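Local coordinates for serpin-12 (PDB 6CJ7), which controls the prophenoloxidase activation system in the larval hemolymph of the moth Manduca sexta, probably by inhibiting serine proteases, at residues F25-A29 with L249-S253; G34-P40 with L372-M378; V245-L249 with K357-A361. Residues are numbered along the deposited sequence.

Contact 1: F25-A29 with L249-S253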
# COMPACT_ATOMS: atom_id res chain seq x y z
N PHE A 25 -3.31 5.25 -6.39
CA PHE A 25 -4.14 5.51 -5.21
C PHE A 25 -4.97 6.77 -5.40
O PHE A 25 -6.17 6.79 -5.10
CB PHE A 25 -3.26 5.63 -3.96
CG PHE A 25 -4.04 5.96 -2.71
CD1 PHE A 25 -4.68 4.95 -1.98
CD2 PHE A 25 -4.14 7.26 -2.26
CE1 PHE A 25 -5.41 5.26 -0.82
CE2 PHE A 25 -4.88 7.58 -1.10
CZ PHE A 25 -5.50 6.58 -0.39
N LYS A 26 -4.35 7.84 -5.90
CA LYS A 26 -5.08 9.09 -6.09
C LYS A 26 -6.17 8.93 -7.14
O LYS A 26 -7.26 9.49 -6.99
CB LYS A 26 -4.12 10.22 -6.47
CG LYS A 26 -3.22 10.65 -5.31
CD LYS A 26 -2.53 11.97 -5.62
CE LYS A 26 -1.66 12.43 -4.46
NZ LYS A 26 -1.23 13.84 -4.67
N GLN A 27 -5.90 8.17 -8.20
CA GLN A 27 -6.92 7.92 -9.21
C GLN A 27 -8.11 7.19 -8.61
O GLN A 27 -9.27 7.59 -8.81
CB GLN A 27 -6.34 7.14 -10.39
CG GLN A 27 -7.37 6.80 -11.48
CD GLN A 27 -7.98 8.03 -12.11
OE1 GLN A 27 -7.29 9.01 -12.39
NE2 GLN A 27 -9.29 8.00 -12.33
N MET A 28 -7.83 6.14 -7.84
CA MET A 28 -8.89 5.37 -7.19
C MET A 28 -9.71 6.22 -6.23
O MET A 28 -10.91 5.97 -6.04
CB MET A 28 -8.29 4.17 -6.46
CG MET A 28 -7.57 3.18 -7.36
SD MET A 28 -6.77 1.85 -6.44
CE MET A 28 -8.12 0.68 -6.30
N ALA A 29 -9.09 7.22 -5.61
CA ALA A 29 -9.78 8.08 -4.67
C ALA A 29 -10.78 9.01 -5.36
O ALA A 29 -11.79 9.39 -4.75
CB ALA A 29 -8.76 8.89 -3.86
N LEU A 249 -6.01 15.44 -0.50
CA LEU A 249 -5.28 14.33 -1.10
C LEU A 249 -4.83 14.67 -2.52
O LEU A 249 -3.71 14.33 -2.91
CB LEU A 249 -6.15 13.08 -1.09
CG LEU A 249 -5.56 11.88 -1.84
CD1 LEU A 249 -4.25 11.46 -1.20
CD2 LEU A 249 -6.55 10.74 -1.86
N SER A 250 -5.67 15.36 -3.30
CA SER A 250 -5.30 15.69 -4.67
C SER A 250 -4.07 16.58 -4.72
O SER A 250 -3.22 16.43 -5.62
CB SER A 250 -6.48 16.37 -5.37
OG SER A 250 -7.53 15.46 -5.59
N SER A 251 -3.94 17.51 -3.78
CA SER A 251 -2.87 18.50 -3.81
C SER A 251 -1.58 18.03 -3.15
O SER A 251 -0.52 18.61 -3.40
CB SER A 251 -3.32 19.80 -3.12
OG SER A 251 -3.37 19.65 -1.71
N LEU A 252 -1.64 16.99 -2.32
CA LEU A 252 -0.52 16.61 -1.47
C LEU A 252 0.49 15.77 -2.25
O LEU A 252 0.17 14.65 -2.67
CB LEU A 252 -1.03 15.85 -0.25
CG LEU A 252 0.02 15.44 0.79
CD1 LEU A 252 0.58 16.66 1.49
CD2 LEU A 252 -0.59 14.47 1.80
N SER A 253 1.70 16.28 -2.41
CA SER A 253 2.76 15.52 -3.06
C SER A 253 3.55 14.72 -2.03
O SER A 253 3.58 15.05 -0.84
CB SER A 253 3.70 16.44 -3.84
OG SER A 253 4.56 17.15 -2.97

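Contact 2: G34-P40 with L372-M378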
# COMPACT_ATOMS: atom_id res chain seq x y z
N GLY A 34 -15.84 6.87 0.58
CA GLY A 34 -15.65 5.87 1.60
C GLY A 34 -14.20 5.65 1.94
O GLY A 34 -13.28 6.23 1.34
N ASN A 35 -13.99 4.79 2.94
CA ASN A 35 -12.63 4.40 3.31
C ASN A 35 -11.89 3.86 2.09
O ASN A 35 -12.45 3.12 1.27
CB ASN A 35 -12.66 3.33 4.40
CG ASN A 35 -13.04 3.88 5.74
OD1 ASN A 35 -12.99 5.08 5.95
ND2 ASN A 35 -13.43 3.01 6.66
N LEU A 36 -10.62 4.23 1.97
CA LEU A 36 -9.79 3.75 0.88
C LEU A 36 -8.39 3.50 1.41
O LEU A 36 -7.83 4.35 2.10
CB LEU A 36 -9.77 4.76 -0.27
CG LEU A 36 -9.15 4.25 -1.57
CD1 LEU A 36 -10.10 3.29 -2.25
CD2 LEU A 36 -8.78 5.42 -2.47
N ALA A 37 -7.83 2.34 1.07
CA ALA A 37 -6.50 1.97 1.55
C ALA A 37 -5.78 1.20 0.46
O ALA A 37 -6.40 0.36 -0.21
CB ALA A 37 -6.59 1.12 2.81
N ALA A 38 -4.49 1.48 0.28
CA ALA A 38 -3.69 0.74 -0.68
C ALA A 38 -2.23 0.99 -0.37
O ALA A 38 -1.88 1.95 0.33
CB ALA A 38 -3.98 1.15 -2.13
N SER A 39 -1.37 0.13 -0.89
CA SER A 39 0.07 0.31 -0.73
C SER A 39 0.71 0.79 -2.02
O SER A 39 0.79 0.02 -2.98
CB SER A 39 0.73 -1.00 -0.30
OG SER A 39 2.16 -0.85 -0.31
N PRO A 40 1.19 2.04 -2.10
CA PRO A 40 1.95 2.44 -3.29
C PRO A 40 3.15 1.55 -3.54
O PRO A 40 3.50 1.30 -4.71
CB PRO A 40 2.37 3.88 -2.99
CG PRO A 40 1.30 4.36 -2.02
CD PRO A 40 1.01 3.16 -1.16
N LEU A 372 4.59 3.34 2.27
CA LEU A 372 4.23 1.93 2.23
C LEU A 372 2.72 1.73 2.24
O LEU A 372 2.26 0.69 1.78
CB LEU A 372 4.82 1.19 3.42
CG LEU A 372 6.35 1.15 3.47
CD1 LEU A 372 6.82 0.45 4.73
CD2 LEU A 372 6.87 0.43 2.24
N PHE A 373 1.97 2.67 2.81
CA PHE A 373 0.52 2.55 2.92
C PHE A 373 -0.05 3.95 2.83
O PHE A 373 0.51 4.90 3.41
CB PHE A 373 0.15 1.89 4.27
CG PHE A 373 -1.07 1.05 4.26
CD1 PHE A 373 -2.32 1.62 4.43
CD2 PHE A 373 -0.97 -0.33 4.22
CE1 PHE A 373 -3.47 0.83 4.47
CE2 PHE A 373 -2.09 -1.12 4.26
CZ PHE A 373 -3.35 -0.54 4.38
N MET A 374 -1.16 4.09 2.10
CA MET A 374 -1.93 5.33 2.09
C MET A 374 -3.37 4.99 2.45
O MET A 374 -3.92 4.01 1.94
CB MET A 374 -1.87 6.05 0.74
CG MET A 374 -0.48 6.55 0.39
SD MET A 374 -0.46 7.42 -1.18
CE MET A 374 -1.31 8.94 -0.74
N ALA A 375 -3.96 5.76 3.35
CA ALA A 375 -5.35 5.49 3.71
C ALA A 375 -6.10 6.80 3.80
O ALA A 375 -5.65 7.75 4.45
CB ALA A 375 -5.46 4.74 5.04
N ARG A 376 -7.27 6.83 3.17
CA ARG A 376 -8.24 7.90 3.38
C ARG A 376 -9.27 7.36 4.37
O ARG A 376 -10.06 6.46 4.04
CB ARG A 376 -8.87 8.31 2.05
CG ARG A 376 -10.05 9.31 2.15
CD ARG A 376 -10.55 9.67 0.79
NE ARG A 376 -11.40 8.59 0.30
CZ ARG A 376 -11.85 8.46 -0.94
NH1 ARG A 376 -11.55 9.38 -1.84
NH2 ARG A 376 -12.60 7.42 -1.26
N ILE A 377 -9.25 7.88 5.59
CA ILE A 377 -10.10 7.38 6.66
C ILE A 377 -11.34 8.27 6.70
O ILE A 377 -11.30 9.38 7.25
CB ILE A 377 -9.38 7.35 8.01
CG1 ILE A 377 -8.04 6.62 7.86
CG2 ILE A 377 -10.27 6.75 9.07
CD1 ILE A 377 -8.16 5.13 7.80
N MET A 378 -12.43 7.79 6.09
CA MET A 378 -13.74 8.44 6.17
C MET A 378 -14.54 8.01 7.38
O MET A 378 -15.44 8.75 7.81
CB MET A 378 -14.59 8.14 4.92
CG MET A 378 -13.97 8.52 3.60
SD MET A 378 -13.31 10.22 3.50
CE MET A 378 -14.80 11.28 3.25

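Contact 3: V245-L249 with K357-A361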
# COMPACT_ATOMS: atom_id res chain seq x y z
N VAL A 245 -10.95 16.38 2.77
CA VAL A 245 -9.88 15.39 2.65
C VAL A 245 -9.57 15.03 1.20
O VAL A 245 -8.44 14.65 0.89
CB VAL A 245 -10.26 14.15 3.49
CG1 VAL A 245 -11.48 13.43 2.91
CG2 VAL A 245 -9.08 13.22 3.64
N ASP A 246 -10.54 15.17 0.29
CA ASP A 246 -10.22 14.84 -1.09
C ASP A 246 -9.48 15.97 -1.79
O ASP A 246 -8.58 15.71 -2.59
CB ASP A 246 -11.51 14.44 -1.81
CG ASP A 246 -11.93 13.03 -1.45
OD1 ASP A 246 -11.11 12.10 -1.63
OD2 ASP A 246 -13.07 12.86 -0.95
N ALA A 247 -9.81 17.22 -1.47
CA ALA A 247 -8.99 18.35 -1.91
C ALA A 247 -7.57 18.22 -1.37
O ALA A 247 -6.60 18.41 -2.11
CB ALA A 247 -9.62 19.67 -1.44
N LEU A 248 -7.45 17.88 -0.09
CA LEU A 248 -6.14 17.66 0.51
C LEU A 248 -5.37 16.59 -0.25
O LEU A 248 -4.20 16.79 -0.62
CB LEU A 248 -6.32 17.27 1.98
CG LEU A 248 -5.08 16.75 2.69
CD1 LEU A 248 -4.02 17.84 2.76
CD2 LEU A 248 -5.45 16.26 4.09
N LEU A 249 -6.01 15.44 -0.50
CA LEU A 249 -5.28 14.33 -1.10
C LEU A 249 -4.83 14.67 -2.52
O LEU A 249 -3.71 14.33 -2.91
CB LEU A 249 -6.15 13.08 -1.09
CG LEU A 249 -5.56 11.88 -1.84
CD1 LEU A 249 -4.25 11.46 -1.20
CD2 LEU A 249 -6.55 10.74 -1.86
N LYS A 357 -12.76 13.82 12.37
CA LYS A 357 -13.36 14.05 11.06
C LYS A 357 -12.43 13.38 10.06
O LYS A 357 -11.32 12.98 10.42
CB LYS A 357 -13.52 15.54 10.78
CG LYS A 357 -12.22 16.31 10.71
CD LYS A 357 -12.49 17.79 10.45
CE LYS A 357 -11.21 18.60 10.47
NZ LYS A 357 -11.41 19.96 9.90
N PRO A 358 -12.87 13.22 8.81
CA PRO A 358 -12.04 12.48 7.84
C PRO A 358 -10.62 13.02 7.70
O PRO A 358 -10.39 14.24 7.70
CB PRO A 358 -12.84 12.62 6.54
CG PRO A 358 -14.22 12.65 6.99
CD PRO A 358 -14.23 13.46 8.28
N PHE A 359 -9.67 12.10 7.55
CA PHE A 359 -8.26 12.44 7.55
C PHE A 359 -7.50 11.45 6.69
O PHE A 359 -8.03 10.41 6.30
CB PHE A 359 -7.68 12.49 8.98
CG PHE A 359 -7.73 11.16 9.70
CD1 PHE A 359 -8.84 10.83 10.47
CD2 PHE A 359 -6.66 10.29 9.67
CE1 PHE A 359 -8.89 9.62 11.15
CE2 PHE A 359 -6.70 9.08 10.34
CZ PHE A 359 -7.82 8.75 11.09
N LEU A 360 -6.24 11.78 6.41
CA LEU A 360 -5.33 10.94 5.64
C LEU A 360 -4.28 10.36 6.57
O LEU A 360 -3.75 11.07 7.43
CB LEU A 360 -4.62 11.73 4.55
CG LEU A 360 -5.41 12.35 3.42
CD1 LEU A 360 -4.41 12.93 2.43
CD2 LEU A 360 -6.30 11.29 2.76
N ALA A 361 -3.97 9.08 6.40
CA ALA A 361 -2.87 8.47 7.14
C ALA A 361 -1.92 7.82 6.16
O ALA A 361 -2.34 7.12 5.24
CB ALA A 361 -3.39 7.43 8.15

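Contact 1: F25-A29 with L249-S253
The amino group of Lys26 closes the C-terminal end of a helix that lies more than two hundred residues further along the chain. As helix 245-251 runs out, its last carbonyls lose the amide donors that a further turn would have supplied, and Leu252, with phi/psi of -82°/117°, is the first residue to leave the helical path. Lys26 reaches into this gap with an almost fully extended side chain. Its NZ gives a short hydrogen bond to Leu252 O at 2.6 Å and weak ones to Leu249 O at 3.1 Å and to Ser250 O at 3.4 Å. Leu249 O has little else from its own segment, since the bond from Leu252 N, 3.4 Å from Leu249 O, is weak too. The serine hydroxyls find partners close by in the chain: Ser250 OG bonds back to Asp246 O and Ser251 OG to Leu248 O, while Ser253, the N-cap of helix 254-260, uses its OG to hold the amide of Asp256.

Beside this polar cluster the contact is apolar. Leu249, pointing toward helix 19-31, brings CD2 to 3.5 Å from Ala29 CB and 3.7 Å from Phe25 CE2; the small alanine lets the leucine come close, and the phenylalanine spreads over strands 36-38 and 370-377. A lysine suits the boundary, its methylenes passing near Leu249 and its ammonium ending among carbonyls. The positive group thus gathers three main-chain carbonyls, two from the last turn of the helix and one from the residue just past it, joining two helices without a salt bridge.

Contact 2: G34-P40 with L372-M378
Strands 36-38 and 373-377 run antiparallel; the axes of these short segments come within 4.6 Å, at 177° to each other. Leu36 and Arg376 form one hydrogen-bonded pair (Leu36 N to Arg376 O 3.1 Å, Arg376 N to Leu36 O 2.8 Å), Ala38 and Met374 the next (Ala38 N to Met374 O 3.1 Å, Met374 N to Ala38 O 2.9 Å). Between them Ala37 and Ala375 make a non-hydrogen-bonded pair, CA to CA 4.3 Å.

Side chains prolong the pairing at both ends. Asn35 OD1 accepts from Met378 N at 2.8 Å, and Ser39 OG donates to Leu372 O at 2.6 Å while also capping helix 40-51 through Ser42 N. This is the edge of serpin sheet B, where a short N-terminal strand pairs with the last strand of the domain; beyond it strand 370-377 bonds to strand 359-365, with a classic bulge at Leu372 and Phe373 opposite Leu363.

Leu36, Ala38, Met374 and Arg376 share the face covered by helix 19-31, and Pro40 CG sits 3.6 Å from Met374 SD. On the other face the small Ala37 brings CB to 3.5 Å from Phe373 CE1. Arg376 curls back so that NH2 and NE both bond Gly34 O, at 2.9 and 3.2 Å, with NH1 bridging to Asp246; at the backbone angles of Gly34 a CB would jam against the preceding carbonyl O.

Contact 3: V245-L249 with K357-A361
Pro358 opens the approach to the strand, its CA-to-CB bond pointing toward the start of helix 245-251, where Pro358 CB lies 4.0 Å from Val245 CG1. A rigid, apolar ring fits here, because it offers a surface to valine with no amide hydrogen to satisfy. Phe359 follows with its CA-to-CB bond pointing away from the helix. Its backbone meets the helix, Phe359 C being 3.9 Å from Val245 CG2, while on the other face of the sheet the ring packs on Val236 and Ile377.

Leu360 carries the centre of the contact. Pointing toward the helix, it enters the space bounded by Val245, Leu248 and Leu249, residues at i, i+3 and i+4, which lie along one side of the helix. Its CD2 comes to 3.5 Å from Val245 CG2, and its CD1 lies 3.9 Å from both Leu248 CD2 and Leu249 CD1. No hydrogen bond crosses the interface, so the hold is hydrophobic packing alone.

The helix axis passes 8.6 Å from that of strand 359-361 at 42° to its direction, covering one face of serpin sheet B. There Leu360 is paired through its backbone with Val237 of strand 232-239, while Phe359 and Ala361 bond to Ile377 and Ala375 of strand 370-377. Leu248 reaches Val237 and Pro239, and Leu249 meets Phe25 and Ala29, so helix 245-251 lies beside helix 19-31 on the same face of the sheet.

The three contacts cluster in one region of the serpin domain, their centres 9 to 10 Å apart. Contacts 1 and 3 share helix 245-251, with Leu249 common to both, while contacts 2 and 3 use the neighbouring strands 370-377 and 359-365 of one sheet. Helix 19-31 of contact 1 leads directly into strand 36-38 of contact 2. Along the chain the order is 25-29, 34-40, 245-249, 249-253, 357-361 and 372-378, so contacts 1 and 2 cross, and contact 3 falls between the segments of contact 2. Arg376 ties them together, with NH1 2.8 Å from Asp246 OD1 and 2.9 Å from Ala29 O. The domain's N-terminal, middle and C-terminal parts thus converge on one packed layer.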